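Local coordinates for protein endo-beta-N-acetylglucosaminidase F1 (Bacteroides thetaiotaomicron VPI-5482, PDB 6TCV) that probably hydrolyses the bond between the two core N-acetylglucosamine residues of high-mannose N-glycans, acting as an endo-beta-N-acetylglucosaminidase of human gut Bacteroides, at residues S300-N303 against A307-A310; R311-T316 against G331-V336. The protein carries 2 engineered substitutions. All blocks are in the same frame, centred on the assembly; numbering follows the deposited sequence.

Interaction 1: residues S300-N303 against A307-A310; sequences SLTN and AAAA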
ATOM      1  N   SER A 300      23.670  13.398  -0.482  0.83 17.25           N
ATOM      2  CA  SER A 300      22.346  12.780  -0.457  0.83 17.38           C
ATOM      3  C   SER A 300      22.070  11.861  -1.643  0.83 17.22           C
ATOM      4  O   SER A 300      21.057  11.153  -1.638  0.83 16.85           O
ATOM      5  CB  SER A 300      21.264  13.868  -0.478  0.83 19.02           C
ATOM      6  OG  SER A 300      21.303  14.666   0.711  0.83 20.94           O
ATOM      7  N   LEU A 301      22.912  11.894  -2.669  1.00 17.10           N
ATOM      8  CA  LEU A 301      22.678  11.235  -3.950  1.00 16.99           C
ATOM      9  C   LEU A 301      23.761  10.226  -4.278  1.00 17.22           C
ATOM     10  O   LEU A 301      24.840  10.192  -3.664  1.00 18.83           O
ATOM     11  CB  LEU A 301      22.644  12.288  -5.082  1.00 17.91           C
ATOM     12  CG  LEU A 301      21.696  13.458  -4.836  1.00 16.95           C
ATOM     13  CD1 LEU A 301      21.764  14.503  -5.971  1.00 18.25           C
ATOM     14  CD2 LEU A 301      20.258  12.976  -4.660  1.00 17.10           C
ATOM     15  N   THR A 302      23.459   9.389  -5.264  1.00 17.47           N
ATOM     16  CA  THR A 302      24.362   8.361  -5.762  1.00 18.46           C
ATOM     17  C   THR A 302      23.990   8.024  -7.204  1.00 18.14           C
ATOM     18  O   THR A 302      23.051   8.573  -7.761  1.00 18.87           O
ATOM     19  CB  THR A 302      24.373   7.154  -4.833  1.00 20.45           C
ATOM     20  OG1 THR A 302      25.509   6.336  -5.170  1.00 22.34           O
ATOM     21  CG2 THR A 302      23.140   6.319  -4.953  1.00 19.02           C
ATOM     22  N   ASN A 303      24.768   7.112  -7.823  1.00 19.73           N
ATOM     23  CA  ASN A 303      24.463   6.665  -9.180  1.00 22.30           C
ATOM     24  C   ASN A 303      23.067   6.016  -9.199  1.00 19.59           C
ATOM     25  O   ASN A 303      22.694   5.295  -8.255  1.00 21.67           O
ATOM     26  CB  ASN A 303      25.522   5.629  -9.652  1.00 22.95           C
ATOM     27  CG  ASN A 303      26.906   6.170  -9.471  1.00 36.95           C
ATOM     28  OD1 ASN A 303      27.502   6.784 -10.343  1.00 38.00           O
ATOM     29  ND2 ASN A 303      27.519   5.692  -8.396  1.00 34.30           N
ATOM     30  N   ALA A 307      19.562  -0.933  -6.760  1.00 15.69           N
ATOM     31  CA  ALA A 307      19.988  -1.109  -5.372  1.00 15.76           C
ATOM     32  C   ALA A 307      19.660   0.130  -4.543  1.00 16.23           C
ATOM     33  O   ALA A 307      19.192   0.024  -3.404  1.00 15.60           O
ATOM     34  CB  ALA A 307      21.498  -1.379  -5.279  1.00 17.03           C
ATOM     35  N   ALA A 308      19.804   1.317  -5.120  1.00 15.22           N
ATOM     36  CA  ALA A 308      19.464   2.526  -4.386  1.00 15.54           C
ATOM     37  C   ALA A 308      17.966   2.622  -4.173  1.00 15.07           C
ATOM     38  O   ALA A 308      17.507   3.067  -3.117  1.00 15.34           O
ATOM     39  CB  ALA A 308      19.970   3.764  -5.162  1.00 16.29           C
ATOM     40  N   ALA A 309      17.190   2.239  -5.177  1.00 15.19           N
ATOM     41  CA  ALA A 309      15.741   2.196  -5.044  1.00 14.46           C
ATOM     42  C   ALA A 309      15.309   1.229  -3.951  1.00 14.03           C
ATOM     43  O   ALA A 309      14.428   1.536  -3.130  1.00 13.78           O
ATOM     44  CB  ALA A 309      15.104   1.816  -6.375  1.00 15.46           C
ATOM     45  N   ALA A 310      15.904   0.041  -3.938  1.00 14.09           N
ATOM     46  CA  ALA A 310      15.554  -0.946  -2.909  1.00 14.72           C
ATOM     47  C   ALA A 310      15.888  -0.421  -1.526  1.00 14.09           C
ATOM     48  O   ALA A 310      15.116  -0.614  -0.579  1.00 14.63           O
ATOM     49  CB  ALA A 310      16.275  -2.271  -3.186  1.00 15.76           C
TER
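Methyl meets methyl between Thr-302 and Ala-308: CG2 of the threonine lies 4.1 Å from CB of the alanine. The end of the threonine methyl does the touching, because the line from Thr-302 CB through Thr-302 CG2 continues almost straight to Ala-308 CB (175° at CG2). The alanine methyl is met off its axis, since the angle at Ala-308 CB, between Ala-308 CA and Thr-302 CG2, is 137°. A second, looser touch comes from the main chain, where Asn-303 O stands 4.4 Å from Ala-308 CB. From 300-303 the alanine methyl thus receives one methyl and one carbonyl oxygen, and no hydrogen bond joins the two segments.

Rotation about CA-CB of Thr-302 explains which branch does the touching. OG1 is anti to the main-chain N (chi1 -165°) and ends 6.1 Å from Ala-308 CB, whereas CG2 points at the helix. The CA atoms of Thr-302 and Ala-308 remain 7.7 Å apart, a gap bridged by the two methyl groups. Only 61 Å² is buried in total, in keeping with so slight an apposition.

Further out, backbone hydrogen bonds hold 300-303 to another loop, Ser-300 pairing with Ser-261 and Thr-302 with Gln-259, while Leu-301 packs on Ile-254 and Leu-260. At the helix, Ala-308 N is hydrogen-bonded to Ser-305 OG, which ties the first turn to the residue just before helix 306-319. The contact thus folds the end of the long loop after strand 283-287 back against the beginning of the helix it leads into, a local closure within a beta-alpha unit of the (beta/alpha)8 barrel.

Interaction 2: residues R311-T316 against G331-V336; sequences RLCYET and GQMYGV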
ATOM      1  N   ARG A 311      17.039   0.232  -1.380  1.00 14.88           N
ATOM      2  CA  ARG A 311      17.367   0.852  -0.094  1.00 14.72           C
ATOM      3  C   ARG A 311      16.251   1.802   0.373  1.00 13.86           C
ATOM      4  O   ARG A 311      15.814   1.755   1.532  1.00 14.48           O
ATOM      5  CB  ARG A 311      18.710   1.570  -0.181  1.00 15.68           C
ATOM      6  CG  ARG A 311      19.019   2.521   1.035  1.00 16.86           C
ATOM      7  CD  ARG A 311      19.193   1.742   2.339  1.00 16.80           C
ATOM      8  NE  ARG A 311      20.355   0.848   2.255  1.00 18.21           N
ATOM      9  CZ  ARG A 311      20.656  -0.025   3.196  1.00 18.44           C
ATOM     10  NH1 ARG A 311      19.950  -0.144   4.294  1.00 18.07           N
ATOM     11  NH2 ARG A 311      21.681  -0.864   3.004  1.00 21.76           N
ATOM     12  N   LEU A 312      15.758   2.636  -0.525  1.00 13.43           N
ATOM     13  CA  LEU A 312      14.675   3.543  -0.160  1.00 14.38           C
ATOM     14  C   LEU A 312      13.429   2.779   0.249  1.00 13.58           C
ATOM     15  O   LEU A 312      12.791   3.105   1.260  1.00 14.08           O
ATOM     16  CB  LEU A 312      14.341   4.521  -1.320  1.00 13.09           C
ATOM     17  CG  LEU A 312      13.121   5.412  -1.077  1.00 13.46           C
ATOM     18  CD1 LEU A 312      13.333   6.306   0.152  1.00 14.85           C
ATOM     19  CD2 LEU A 312      12.773   6.225  -2.317  1.00 13.61           C
ATOM     20  N   CYS A 313      13.068   1.732  -0.490  1.00 12.97           N
ATOM     21  CA  CYS A 313      11.873   0.973  -0.123  1.00 13.60           C
ATOM     22  C   CYS A 313      12.018   0.329   1.247  1.00 12.77           C
ATOM     23  O   CYS A 313      11.097   0.385   2.073  1.00 13.46           O
ATOM     24  CB  CYS A 313      11.575  -0.086  -1.189  1.00 13.65           C
ATOM     25  SG  CYS A 313      11.067   0.631  -2.787  1.00 14.50           S
ATOM     26  N   TYR A 314      13.171  -0.296   1.489  1.00 13.48           N
ATOM     27  CA  TYR A 314      13.451  -0.955   2.753  1.00 13.90           C
ATOM     28  C   TYR A 314      13.380   0.041   3.895  1.00 13.67           C
ATOM     29  O   TYR A 314      12.746  -0.229   4.917  1.00 14.40           O
ATOM     30  CB  TYR A 314      14.851  -1.593   2.691  1.00 15.35           C
ATOM     31  CG  TYR A 314      15.357  -2.054   4.011  1.00 15.55           C
ATOM     32  CD1 TYR A 314      14.904  -3.253   4.574  1.00 17.44           C
ATOM     33  CD2 TYR A 314      16.268  -1.296   4.711  1.00 16.39           C
ATOM     34  CE1 TYR A 314      15.368  -3.670   5.850  1.00 20.23           C
ATOM     35  CE2 TYR A 314      16.740  -1.721   5.955  1.00 18.02           C
ATOM     36  CZ  TYR A 314      16.289  -2.913   6.491  1.00 20.15           C
ATOM     37  OH  TYR A 314      16.748  -3.330   7.732  1.00 24.38           O
ATOM     38  N   GLU A 315      14.042   1.193   3.762  1.00 14.78           N
ATOM     39  CA  GLU A 315      14.035   2.180   4.828  1.00 14.70           C
ATOM     40  C   GLU A 315      12.650   2.750   5.039  1.00 13.62           C
ATOM     41  O   GLU A 315      12.292   3.084   6.166  1.00 14.23           O
ATOM     42  CB  GLU A 315      15.057   3.301   4.554  1.00 13.63           C
ATOM     43  CG  GLU A 315      16.489   2.833   4.501  1.00 16.60           C
ATOM     44  CD  GLU A 315      17.037   2.287   5.799  1.00 16.96           C
ATOM     45  OE1 GLU A 315      16.414   2.519   6.895  1.00 17.62           O
ATOM     46  OE2 GLU A 315      18.108   1.633   5.746  1.00 17.63           O
ATOM     47  N   THR A 316      11.863   2.883   3.982  1.00 13.45           N
ATOM     48  CA  THR A 316      10.505   3.378   4.152  1.00 13.60           C
ATOM     49  C   THR A 316       9.671   2.382   4.947  1.00 12.72           C
ATOM     50  O   THR A 316       8.984   2.774   5.896  1.00 13.37           O
ATOM     51  CB  THR A 316       9.860   3.642   2.792  1.00 12.89           C
ATOM     52  OG1 THR A 316      10.629   4.577   2.020  1.00 13.36           O
ATOM     53  CG2 THR A 316       8.491   4.245   2.951  1.00 13.37           C
ATOM     54  N   GLY A 331      11.651   2.380 -14.857  1.00 16.35           N
ATOM     55  CA  GLY A 331      12.912   3.007 -14.474  1.00 16.51           C
ATOM     56  C   GLY A 331      13.722   2.039 -13.652  1.00 16.90           C
ATOM     57  O   GLY A 331      13.737   0.839 -13.910  1.00 17.88           O
ATOM     58  N   GLN A 332      14.326   2.553 -12.594  0.57 16.32           N
ATOM     59  CA  GLN A 332      15.197   1.772 -11.730  0.57 15.93           C
ATOM     60  C   GLN A 332      14.538   1.429 -10.404  0.57 13.07           C
ATOM     61  O   GLN A 332      15.232   1.092  -9.450  0.57 13.71           O
ATOM     62  CB  GLN A 332      16.482   2.554 -11.489  0.57 14.15           C
ATOM     63  CG  GLN A 332      17.515   2.440 -12.596  0.57 16.48           C
ATOM     64  CD  GLN A 332      17.006   2.822 -13.971  0.57 21.37           C
ATOM     65  OE1 GLN A 332      16.702   3.986 -14.250  0.57 20.98           O
ATOM     66  NE2 GLN A 332      16.929   1.837 -14.855  0.57 20.92           N
ATOM     67  N   MET A 333      13.210   1.481 -10.324  1.00 14.01           N
ATOM     68  CA  MET A 333      12.534   1.418  -9.038  1.00 13.75           C
ATOM     69  C   MET A 333      12.454   0.022  -8.422  1.00 14.34           C
ATOM     70  O   MET A 333      12.230  -0.080  -7.203  1.00 15.50           O
ATOM     71  CB  MET A 333      11.096   1.988  -9.140  1.00 14.18           C
ATOM     72  CG  MET A 333      10.537   2.431  -7.792  1.00 13.87           C
ATOM     73  SD  MET A 333      11.461   3.845  -7.113  1.00 14.57           S
ATOM     74  CE  MET A 333      11.761   3.286  -5.417  1.00 14.74           C
ATOM     75  N   TYR A 334      12.591  -1.040  -9.218  1.00 14.68           N
ATOM     76  CA  TYR A 334      12.280  -2.395  -8.774  1.00 14.79           C
ATOM     77  C   TYR A 334      13.233  -3.399  -9.363  1.00 15.19           C
ATOM     78  O   TYR A 334      13.557  -3.320 -10.534  1.00 16.70           O
ATOM     79  CB  TYR A 334      10.868  -2.765  -9.232  1.00 15.89           C
ATOM     80  CG  TYR A 334      10.345  -4.106  -8.780  1.00 14.05           C
ATOM     81  CD1 TYR A 334      10.028  -4.367  -7.442  1.00 15.15           C
ATOM     82  CD2 TYR A 334      10.130  -5.103  -9.696  1.00 14.60           C
ATOM     83  CE1 TYR A 334       9.491  -5.572  -7.037  1.00 14.94           C
ATOM     84  CE2 TYR A 334       9.612  -6.366  -9.309  1.00 14.63           C
ATOM     85  CZ  TYR A 334       9.292  -6.581  -7.948  1.00 14.76           C
ATOM     86  OH  TYR A 334       8.744  -7.776  -7.528  1.00 15.01           O
ATOM     87  N   GLY A 335      13.639  -4.362  -8.562  1.00 15.58           N
ATOM     88  CA  GLY A 335      14.422  -5.478  -9.064  1.00 17.62           C
ATOM     89  C   GLY A 335      15.409  -6.090  -8.100  1.00 17.26           C
ATOM     90  O   GLY A 335      15.715  -7.275  -8.262  1.00 19.13           O
ATOM     91  N   VAL A 336      15.887  -5.364  -7.127  1.00 16.22           N
ATOM     92  CA  VAL A 336      16.794  -5.907  -6.110  1.00 15.71           C
ATOM     93  C   VAL A 336      15.982  -6.490  -4.974  1.00 16.61           C
ATOM     94  O   VAL A 336      15.080  -5.839  -4.430  1.00 17.18           O
ATOM     95  CB  VAL A 336      17.749  -4.809  -5.618  1.00 16.03           C
ATOM     96  CG1 VAL A 336      18.448  -5.219  -4.325  1.00 19.09           C
ATOM     97  CG2 VAL A 336      18.765  -4.526  -6.688  1.00 18.14           C
TER
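Helix residues 311-316 face the irregular loop 331-336 across a backbone gap of 9.0 Å, measured from Cys-313 CA to Met-333 CA, and the side chain of Met-333 spans it. Its methyl CE lies 3.8 Å from Cys-313 SG and 4.4 Å from Leu-312 CD2. Seen from CE the two partners are about 91° apart, so the methyl rests against two consecutive helix side chains, closer to the sulfur. Met-333 gets there by a bent path: CG leaves anti to the main-chain N, and chi2 of 66° and chi3 of -132° then turn CE toward the helix. No hydrogen bond crosses; the 100 Å² buried is thioether, thiol and aliphatic surface.

The helix supplies its own polar bonds. Leu-312 O accepts from Thr-316 N at 2.9 Å and from Thr-316 OG1 at 2.7 Å, the two donors arriving from opposite faces of the carbonyl plane. Glu-315 OE2, which lies close to the guanidinium plane, makes a salt bridge with Arg-311 NH1 (2.9 Å), and NH1 is shared with Asp-340.

Tyr-286, at the end of strand 283-287, touches Leu-312, Cys-313 and Met-333, and Val-327 of the next strand also packs on Cys-313. The Met-333 side chain is about 9 Å from an N-acetylglucosamine of the bound glycan, too far to touch it. The contact belongs to the buried layer between helix and strands in a beta-alpha-beta crossover of a (beta/alpha)8 barrel, closed by the loop that follows strand 324-329.

Both interactions use helix 306-319, its first turn in interaction 1 and its middle in interaction 2, with centres about 8 Å apart. Interaction 1 is partly exposed and lies farther from the chain centre (about 22 Å against 14 Å); interaction 2 is wholly buried. Neither relies on hydrogen bonds across its segments, but small methyl groups meet in the first, and a bent thioether chain reaches a thiol and a leucine in the second. They also touch each other: Ala-309 CB packs 3.5 Å from Met-333 O, and Ala-310 CB lies 3.8 Å from Val-336 CB. One helix thus contacts the loop leading into it and the loop after the following strand.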